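Local coordinates for protein Kiaa0380 (Homo sapiens, PDB 1HTJ) that probably links heterotrimeric G protein signalling to Rho GTPases, through the RGS-like domain of a guanine nucleotide exchange factor, at residues I29-L34 with P41-V46; F47-F52 with G178-A183; E153-D158 with A170-A175. The protein carries 3 engineered substitutions. All coordinates share one frame; numbering follows the deposited sequence.

Contact 1 of 3, residues I29-L34 with P41-V46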
# COMPACT_ATOMS: atom_id res chain seq x y z
N ILE A 29 10.62 -14.71 5.89
CA ILE A 29 11.18 -14.40 4.58
C ILE A 29 10.34 -13.33 3.88
O ILE A 29 10.88 -12.34 3.37
CB ILE A 29 11.26 -15.65 3.69
CG1 ILE A 29 12.31 -16.62 4.24
CG2 ILE A 29 11.60 -15.27 2.26
CD1 ILE A 29 13.68 -15.98 4.47
N ILE A 30 9.03 -13.53 3.87
CA ILE A 30 8.11 -12.59 3.24
C ILE A 30 8.11 -11.18 3.85
O ILE A 30 8.27 -10.21 3.13
CB ILE A 30 6.68 -13.16 3.26
CG1 ILE A 30 6.65 -14.46 2.46
CG2 ILE A 30 5.71 -12.15 2.67
CD1 ILE A 30 5.32 -15.16 2.45
N PHE A 31 7.95 -11.08 5.16
CA PHE A 31 7.91 -9.77 5.82
C PHE A 31 9.19 -8.95 5.65
O PHE A 31 9.19 -7.73 5.80
CB PHE A 31 7.60 -9.93 7.31
CG PHE A 31 6.17 -10.25 7.58
CD1 PHE A 31 5.81 -11.41 8.25
CD2 PHE A 31 5.16 -9.38 7.16
CE1 PHE A 31 4.47 -11.71 8.49
CE2 PHE A 31 3.83 -9.66 7.40
CZ PHE A 31 3.48 -10.83 8.07
N GLN A 32 10.27 -9.63 5.33
CA GLN A 32 11.56 -8.98 5.16
C GLN A 32 11.74 -8.29 3.79
O GLN A 32 12.41 -7.25 3.70
CB GLN A 32 12.65 -10.02 5.37
CG GLN A 32 14.06 -9.47 5.45
CD GLN A 32 15.07 -10.54 5.85
OE1 GLN A 32 16.27 -10.29 5.88
NE2 GLN A 32 14.58 -11.75 6.16
N ASP A 33 11.12 -8.85 2.75
CA ASP A 33 11.25 -8.34 1.39
C ASP A 33 9.95 -7.81 0.78
O ASP A 33 9.03 -8.57 0.51
CB ASP A 33 11.79 -9.47 0.50
CG ASP A 33 12.14 -9.01 -0.91
OD1 ASP A 33 11.86 -7.85 -1.28
OD2 ASP A 33 12.72 -9.84 -1.65
N LEU A 34 9.91 -6.51 0.53
CA LEU A 34 8.73 -5.89 -0.06
C LEU A 34 8.29 -6.61 -1.33
O LEU A 34 7.10 -6.81 -1.57
CB LEU A 34 9.01 -4.41 -0.35
CG LEU A 34 7.86 -3.58 -0.93
CD1 LEU A 34 6.60 -3.72 -0.09
CD2 LEU A 34 8.29 -2.14 -0.97
N PRO A 41 -0.80 -11.23 -0.35
CA PRO A 41 -1.93 -10.45 0.16
C PRO A 41 -2.18 -10.53 1.67
O PRO A 41 -2.42 -9.51 2.31
CB PRO A 41 -3.11 -10.97 -0.65
CG PRO A 41 -2.47 -11.42 -1.93
CD PRO A 41 -1.25 -12.13 -1.43
N ALA A 42 -2.15 -11.73 2.22
CA ALA A 42 -2.40 -11.92 3.65
C ALA A 42 -1.33 -11.22 4.49
O ALA A 42 -1.65 -10.50 5.45
CB ALA A 42 -2.43 -13.41 3.98
N HIS A 43 -0.08 -11.44 4.12
CA HIS A 43 1.06 -10.86 4.80
C HIS A 43 1.04 -9.35 4.69
O HIS A 43 1.26 -8.63 5.67
CB HIS A 43 2.35 -11.42 4.21
CG HIS A 43 2.54 -12.88 4.47
ND1 HIS A 43 1.72 -13.85 3.92
CD2 HIS A 43 3.39 -13.54 5.29
CE1 HIS A 43 2.06 -15.03 4.39
NE2 HIS A 43 3.07 -14.87 5.23
N LEU A 44 0.77 -8.87 3.47
CA LEU A 44 0.71 -7.45 3.21
C LEU A 44 -0.37 -6.86 4.10
O LEU A 44 -0.20 -5.79 4.67
CB LEU A 44 0.36 -7.21 1.73
CG LEU A 44 0.36 -5.74 1.30
CD1 LEU A 44 1.76 -5.18 1.38
CD2 LEU A 44 -0.18 -5.62 -0.13
N GLY A 45 -1.49 -7.56 4.21
CA GLY A 45 -2.58 -7.12 5.04
C GLY A 45 -2.14 -6.98 6.48
O GLY A 45 -2.40 -5.96 7.12
N VAL A 46 -1.48 -8.00 7.01
CA VAL A 46 -0.99 -7.95 8.39
C VAL A 46 -0.10 -6.71 8.54
O VAL A 46 -0.29 -5.89 9.44
CB VAL A 46 -0.17 -9.22 8.73
CG1 VAL A 46 0.55 -9.04 10.06
CG2 VAL A 46 -1.09 -10.43 8.79

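Contact 2 of 3, residues F47-F52 with G178-A183. Engineered in segment 178-183: Ala-183 (natural residue Lys).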
# COMPACT_ATOMS: atom_id res chain seq x y z
N PHE A 47 0.87 -6.57 7.64
CA PHE A 47 1.78 -5.44 7.66
C PHE A 47 1.02 -4.11 7.60
O PHE A 47 1.38 -3.14 8.29
CB PHE A 47 2.77 -5.56 6.49
CG PHE A 47 3.82 -4.46 6.45
CD1 PHE A 47 4.47 -4.04 7.61
CD2 PHE A 47 4.16 -3.85 5.23
CE1 PHE A 47 5.43 -3.03 7.57
CE2 PHE A 47 5.12 -2.85 5.18
CZ PHE A 47 5.76 -2.43 6.36
N LEU A 48 -0.03 -4.06 6.79
CA LEU A 48 -0.82 -2.85 6.63
C LEU A 48 -1.57 -2.49 7.91
O LEU A 48 -1.73 -1.32 8.24
CB LEU A 48 -1.79 -3.02 5.45
CG LEU A 48 -1.18 -2.82 4.05
CD1 LEU A 48 -2.15 -3.28 2.98
CD2 LEU A 48 -0.86 -1.36 3.86
N ARG A 49 -2.02 -3.50 8.63
CA ARG A 49 -2.73 -3.25 9.88
C ARG A 49 -1.80 -2.52 10.85
O ARG A 49 -2.21 -1.61 11.55
CB ARG A 49 -3.22 -4.58 10.49
CG ARG A 49 -4.38 -5.16 9.70
CD ARG A 49 -4.81 -6.53 10.19
NE ARG A 49 -5.35 -6.50 11.54
CZ ARG A 49 -5.99 -7.52 12.10
NH1 ARG A 49 -6.17 -8.64 11.43
NH2 ARG A 49 -6.48 -7.43 13.33
N TYR A 50 -0.53 -2.93 10.86
CA TYR A 50 0.44 -2.28 11.71
C TYR A 50 0.59 -0.84 11.23
O TYR A 50 0.49 0.11 12.02
CB TYR A 50 1.81 -3.00 11.63
CG TYR A 50 2.95 -2.13 12.15
CD1 TYR A 50 3.04 -1.79 13.50
CD2 TYR A 50 3.87 -1.57 11.26
CE1 TYR A 50 4.03 -0.89 13.95
CE2 TYR A 50 4.84 -0.67 11.69
CZ TYR A 50 4.92 -0.33 13.03
OH TYR A 50 5.85 0.62 13.43
N ILE A 51 0.81 -0.67 9.93
CA ILE A 51 0.97 0.66 9.36
C ILE A 51 -0.22 1.56 9.72
O ILE A 51 -0.06 2.63 10.30
CB ILE A 51 1.06 0.61 7.82
CG1 ILE A 51 2.27 -0.23 7.38
CG2 ILE A 51 1.12 2.04 7.26
CD1 ILE A 51 3.62 0.36 7.73
N PHE A 52 -1.42 1.12 9.35
CA PHE A 52 -2.63 1.90 9.60
C PHE A 52 -2.80 2.28 11.07
O PHE A 52 -3.29 3.37 11.38
CB PHE A 52 -3.87 1.16 9.11
CG PHE A 52 -4.08 1.25 7.62
CD1 PHE A 52 -5.37 1.11 7.08
CD2 PHE A 52 -3.01 1.45 6.75
CE1 PHE A 52 -5.58 1.17 5.70
CE2 PHE A 52 -3.22 1.51 5.36
CZ PHE A 52 -4.50 1.37 4.84
N GLY A 178 -10.44 -1.99 7.41
CA GLY A 178 -11.59 -1.11 7.26
C GLY A 178 -12.05 -0.70 8.64
O GLY A 178 -12.46 0.45 8.85
N ASP A 179 -12.00 -1.62 9.60
CA ASP A 179 -12.40 -1.29 10.96
C ASP A 179 -11.44 -0.25 11.52
O ASP A 179 -11.86 0.68 12.19
CB ASP A 179 -12.41 -2.53 11.85
CG ASP A 179 -13.63 -3.39 11.61
OD1 ASP A 179 -14.66 -2.83 11.18
OD2 ASP A 179 -13.57 -4.61 11.86
N ILE A 180 -10.15 -0.41 11.23
CA ILE A 180 -9.17 0.55 11.72
C ILE A 180 -9.49 1.93 11.13
O ILE A 180 -9.49 2.94 11.85
CB ILE A 180 -7.72 0.12 11.32
CG1 ILE A 180 -7.35 -1.19 12.05
CG2 ILE A 180 -6.71 1.21 11.67
CD1 ILE A 180 -5.95 -1.71 11.73
N LEU A 181 -9.79 1.97 9.83
CA LEU A 181 -10.10 3.23 9.13
C LEU A 181 -11.41 3.88 9.58
O LEU A 181 -11.53 5.11 9.55
CB LEU A 181 -10.17 3.01 7.61
CG LEU A 181 -8.91 2.58 6.87
CD1 LEU A 181 -9.22 2.35 5.39
CD2 LEU A 181 -7.86 3.64 7.02
N SER A 182 -12.38 3.08 10.00
CA SER A 182 -13.67 3.63 10.43
C SER A 182 -13.54 4.65 11.56
O SER A 182 -14.40 5.52 11.73
CB SER A 182 -14.59 2.50 10.90
OG SER A 182 -14.15 1.98 12.15
N ALA A 183 -12.46 4.53 12.33
CA ALA A 183 -12.20 5.40 13.46
C ALA A 183 -11.42 6.67 13.12
O ALA A 183 -11.28 7.54 13.97
CB ALA A 183 -11.45 4.61 14.53

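Contact 3 of 3, residues E153-D158 with A170-A175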
# COMPACT_ATOMS: atom_id res chain seq x y z
N GLU A 153 -1.60 -11.83 12.68
CA GLU A 153 -0.69 -12.93 12.40
C GLU A 153 -1.23 -14.31 12.73
O GLU A 153 -0.70 -15.30 12.25
CB GLU A 153 0.67 -12.71 13.05
CG GLU A 153 1.42 -11.57 12.38
CD GLU A 153 2.91 -11.81 12.31
OE1 GLU A 153 3.32 -12.98 12.33
OE2 GLU A 153 3.67 -10.82 12.22
N ASN A 154 -2.28 -14.39 13.54
CA ASN A 154 -2.84 -15.69 13.84
C ASN A 154 -3.39 -16.30 12.57
O ASN A 154 -3.16 -17.47 12.28
CB ASN A 154 -3.96 -15.57 14.87
CG ASN A 154 -3.43 -15.65 16.28
OD1 ASN A 154 -2.22 -15.63 16.51
ND2 ASN A 154 -4.34 -15.74 17.25
N ASP A 155 -4.11 -15.49 11.80
CA ASP A 155 -4.71 -15.95 10.56
C ASP A 155 -3.68 -16.48 9.59
O ASP A 155 -4.02 -17.26 8.72
CB ASP A 155 -5.50 -14.82 9.91
CG ASP A 155 -6.44 -14.14 10.88
OD1 ASP A 155 -7.03 -14.86 11.71
OD2 ASP A 155 -6.60 -12.89 10.80
N LEU A 156 -2.43 -16.06 9.74
CA LEU A 156 -1.37 -16.53 8.85
C LEU A 156 -1.12 -18.01 9.06
O LEU A 156 -0.63 -18.69 8.16
CB LEU A 156 -0.07 -15.75 9.10
CG LEU A 156 0.00 -14.28 8.68
CD1 LEU A 156 1.44 -13.83 8.72
CD2 LEU A 156 -0.55 -14.11 7.28
N LEU A 157 -1.45 -18.50 10.25
CA LEU A 157 -1.26 -19.91 10.57
C LEU A 157 -2.18 -20.73 9.68
O LEU A 157 -1.85 -21.85 9.31
CB LEU A 157 -1.61 -20.17 12.04
CG LEU A 157 -0.79 -19.39 13.08
CD1 LEU A 157 -1.35 -19.66 14.46
CD2 LEU A 157 0.69 -19.78 13.00
N ASP A 158 -3.33 -20.16 9.35
CA ASP A 158 -4.32 -20.82 8.51
C ASP A 158 -3.90 -21.06 7.06
O ASP A 158 -4.47 -21.90 6.37
CB ASP A 158 -5.62 -20.03 8.54
CG ASP A 158 -6.51 -20.44 9.68
OD1 ASP A 158 -5.99 -20.60 10.81
OD2 ASP A 158 -7.73 -20.59 9.47
N ALA A 170 -6.40 -13.06 3.55
CA ALA A 170 -6.17 -11.69 3.12
C ALA A 170 -7.43 -10.87 3.32
O ALA A 170 -7.39 -9.72 3.76
CB ALA A 170 -5.75 -11.65 1.67
N GLU A 171 -8.56 -11.48 2.98
CA GLU A 171 -9.85 -10.83 3.10
C GLU A 171 -10.11 -10.42 4.54
O GLU A 171 -10.60 -9.32 4.80
CB GLU A 171 -10.93 -11.79 2.62
CG GLU A 171 -12.11 -11.14 1.94
CD GLU A 171 -13.26 -12.10 1.75
OE1 GLU A 171 -13.02 -13.22 1.21
OE2 GLU A 171 -14.40 -11.75 2.14
N LYS A 172 -9.80 -11.31 5.48
CA LYS A 172 -10.01 -11.05 6.90
C LYS A 172 -9.20 -9.83 7.34
O LYS A 172 -9.63 -9.07 8.22
CB LYS A 172 -9.59 -12.28 7.72
CG LYS A 172 -9.83 -12.12 9.21
CD LYS A 172 -9.51 -13.41 9.98
CE LYS A 172 -9.73 -13.21 11.49
NZ LYS A 172 -9.31 -14.39 12.34
N GLN A 173 -8.04 -9.65 6.73
CA GLN A 173 -7.18 -8.52 7.03
C GLN A 173 -7.80 -7.25 6.47
O GLN A 173 -7.82 -6.20 7.12
CB GLN A 173 -5.79 -8.70 6.41
CG GLN A 173 -5.11 -10.01 6.76
CD GLN A 173 -5.22 -10.36 8.24
OE1 GLN A 173 -4.89 -9.54 9.10
NE2 GLN A 173 -5.68 -11.57 8.53
N LEU A 174 -8.32 -7.34 5.26
CA LEU A 174 -8.91 -6.18 4.62
C LEU A 174 -10.09 -5.69 5.46
O LEU A 174 -10.30 -4.50 5.64
CB LEU A 174 -9.34 -6.52 3.20
CG LEU A 174 -10.03 -5.42 2.38
CD1 LEU A 174 -9.23 -4.12 2.49
CD2 LEU A 174 -10.14 -5.88 0.91
N ALA A 175 -10.86 -6.64 5.99
CA ALA A 175 -12.01 -6.30 6.83
C ALA A 175 -11.52 -5.59 8.09
O ALA A 175 -12.13 -4.62 8.54
CB ALA A 175 -12.78 -7.56 7.21

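Contact 1 of 3, residues I29-L34 with P41-V46
His-43 points its side chain across to Ile-30 and Phe-31, and each of its atoms in turn has an apolar neighbour. The methylene CB is already engaged, with Ile-30 CG2 3.8 Å away and Phe-31 CE2 close by. Chi1 of -67° sets CG anti to the carbonyl carbon, which swings the imidazole toward the facing helix, where CG lies 3.7 Å from Ile-30 CG2. Farther out, CD2 fits between the two partners, touching both Ile-30 methyls and sitting over a face of the phenyl ring, 3.8 Å from Phe-31 CE1. At the tip, His-43 NE2 is 3.6 Å from Ile-30 CD1. That methyl makes a CH-pi contact, standing over the face of the imidazole and only 15° off the ring normal. A beta-branched residue suits this place because its two arms cover different parts of one flat ring. NE2 also has a weak hydrogen bond to Ser-27 OG, so the imidazole has a polar partner in a buried setting. In the all-helical RGS-like domain, this joins helix 27-32 to the start of helix 41-54; Leu-37, on the short helix between them, touches Ile-30, Phe-31 and His-43. The phenyl and imidazole planes meet obliquely, at 47°. Phe-31 is long enough to reach past the imidazole to the backbone, placing CE2 3.3 Å from His-43 O. One turn along, Val-46 receives the end of the ring, its CG1 lying 4.0 Å from Phe-31 CZ, while Tyr-139 of helix 118-144 meets Phe-31 edge-to-face.

Contact 2 of 3, residues F47-F52 with G178-A183
Phe-52 overlaps the end of Leu-181, whose CD2 methyl is 3.6 Å from Phe-52 CD1 and touches CE1 as well. The two belong to a pair of helices, 41-54 and 163-182, packed side by side in the all-helical RGS-like domain. Their short segments run almost parallel, at 9°, with the axes 10.1 Å apart, a spacing that branched and aromatic side chains can fill. Leu-181 begins along the flank of its helix, but its forked end comes round to the phenyl ring, and CG and both methyls all contact ring carbons. The two side chains cross obliquely, CD2 meeting the ring at a slant.

Ile-180 points toward the other helix and uses its two branches separately. The short one, CG2, rests 3.8 Å from Phe-52 CB. The long one extends through chi2 of 180°, and this stretch carries CD1 to the backbone one turn earlier, where it lies 3.7 Å from Arg-49 O and close to Arg-49 CA. An isoleucine can therefore seat itself between successive turns with a methyl against each.

Arg-49 gives this contact only the root of its side chain, with CB 4.2 Å from Ile-180 CD1. Its chain bends at chi3, and the guanidinium NH1 is hydrogen-bonded to Gln-173 OE1, farther back on helix 163-182. Met-192 of helix 186-202 touches both Phe-52 and Leu-181, continuing the apolar layer. Just beyond the packed methyls, Phe-52 O is hydrogen-bonded to the hydroxyl OH of Tyr-184.

Contact 3 of 3, residues E153-D158 with A170-A175
The carboxylate of Asp-155 and the side-chain amide of Gln-173 are flat groups turned 50° against each other, and the aliphatic run of Lys-172 passes over one face of the carboxylate. Lys-172 CD lies above that face, 3.3 Å from Asp-155 CG, and the chain then descends toward the carboxylate plane as it nears NZ. These polar bonds fasten the connection between helices 118-144 and 163-182 onto the second of these helices, in the all-helical RGS-like domain.

Asp-155 suits the place because its two oxygens can serve two donors from neighbouring residues of one helix. OD2 takes the amide: Gln-173 NE2 donates to Asp-155 OD2 over 2.8 Å, with an N-H...O angle of 150°. The oxygen offers its anti lone pair, and it lies only 9° out of the amide plane, although the bond is somewhat bent. OD1 forms a salt bridge with Lys-172 NZ. The modelled 2.4 Å between Asp-155 OD1 and Lys-172 NZ is too short to be taken literally, so the details of this salt bridge are doubtful.

The reach of the two donors differs. Lys-172 is extended throughout, its CG anti to the backbone N, and this carries its ammonium out along the exposed side of the contact. Gln-173 folds back at chi2 and brings a shorter side chain to the same carboxylate from the buried side. The nearby positive charge would probably stabilise Asp-155 as an anion. Nearby, Glu-153 is held by Arg-143 and Tyr-139 of helix 118-144. Gln-173 NE2 has a second acceptor one turn back on its own helix, the carbonyl oxygen of Val-169.

In the fold
Helix 41-54 joins contacts 1 and 2: its first half belongs to contact 1 and its second to contact 2, whose centres lie 15 Å apart. Helix 163-182 in turn serves contacts 2 and 3, 13 Å apart, and contacts 1 and 3 are separated by 12 Å. Along the chain contact 1 closes first; contact 2 then spans 126 residues, and contact 3 falls within that span. Contacts 1 and 3 touch where Val-46 and Phe-31 pack against Glu-153 and Leu-156, and contacts 2 and 3 meet through Arg-49 and Gln-173. The N-terminal helices, the connection after helix 118-144 and helix 163-182 are thus assembled around helix 41-54 within one RGS-like domain.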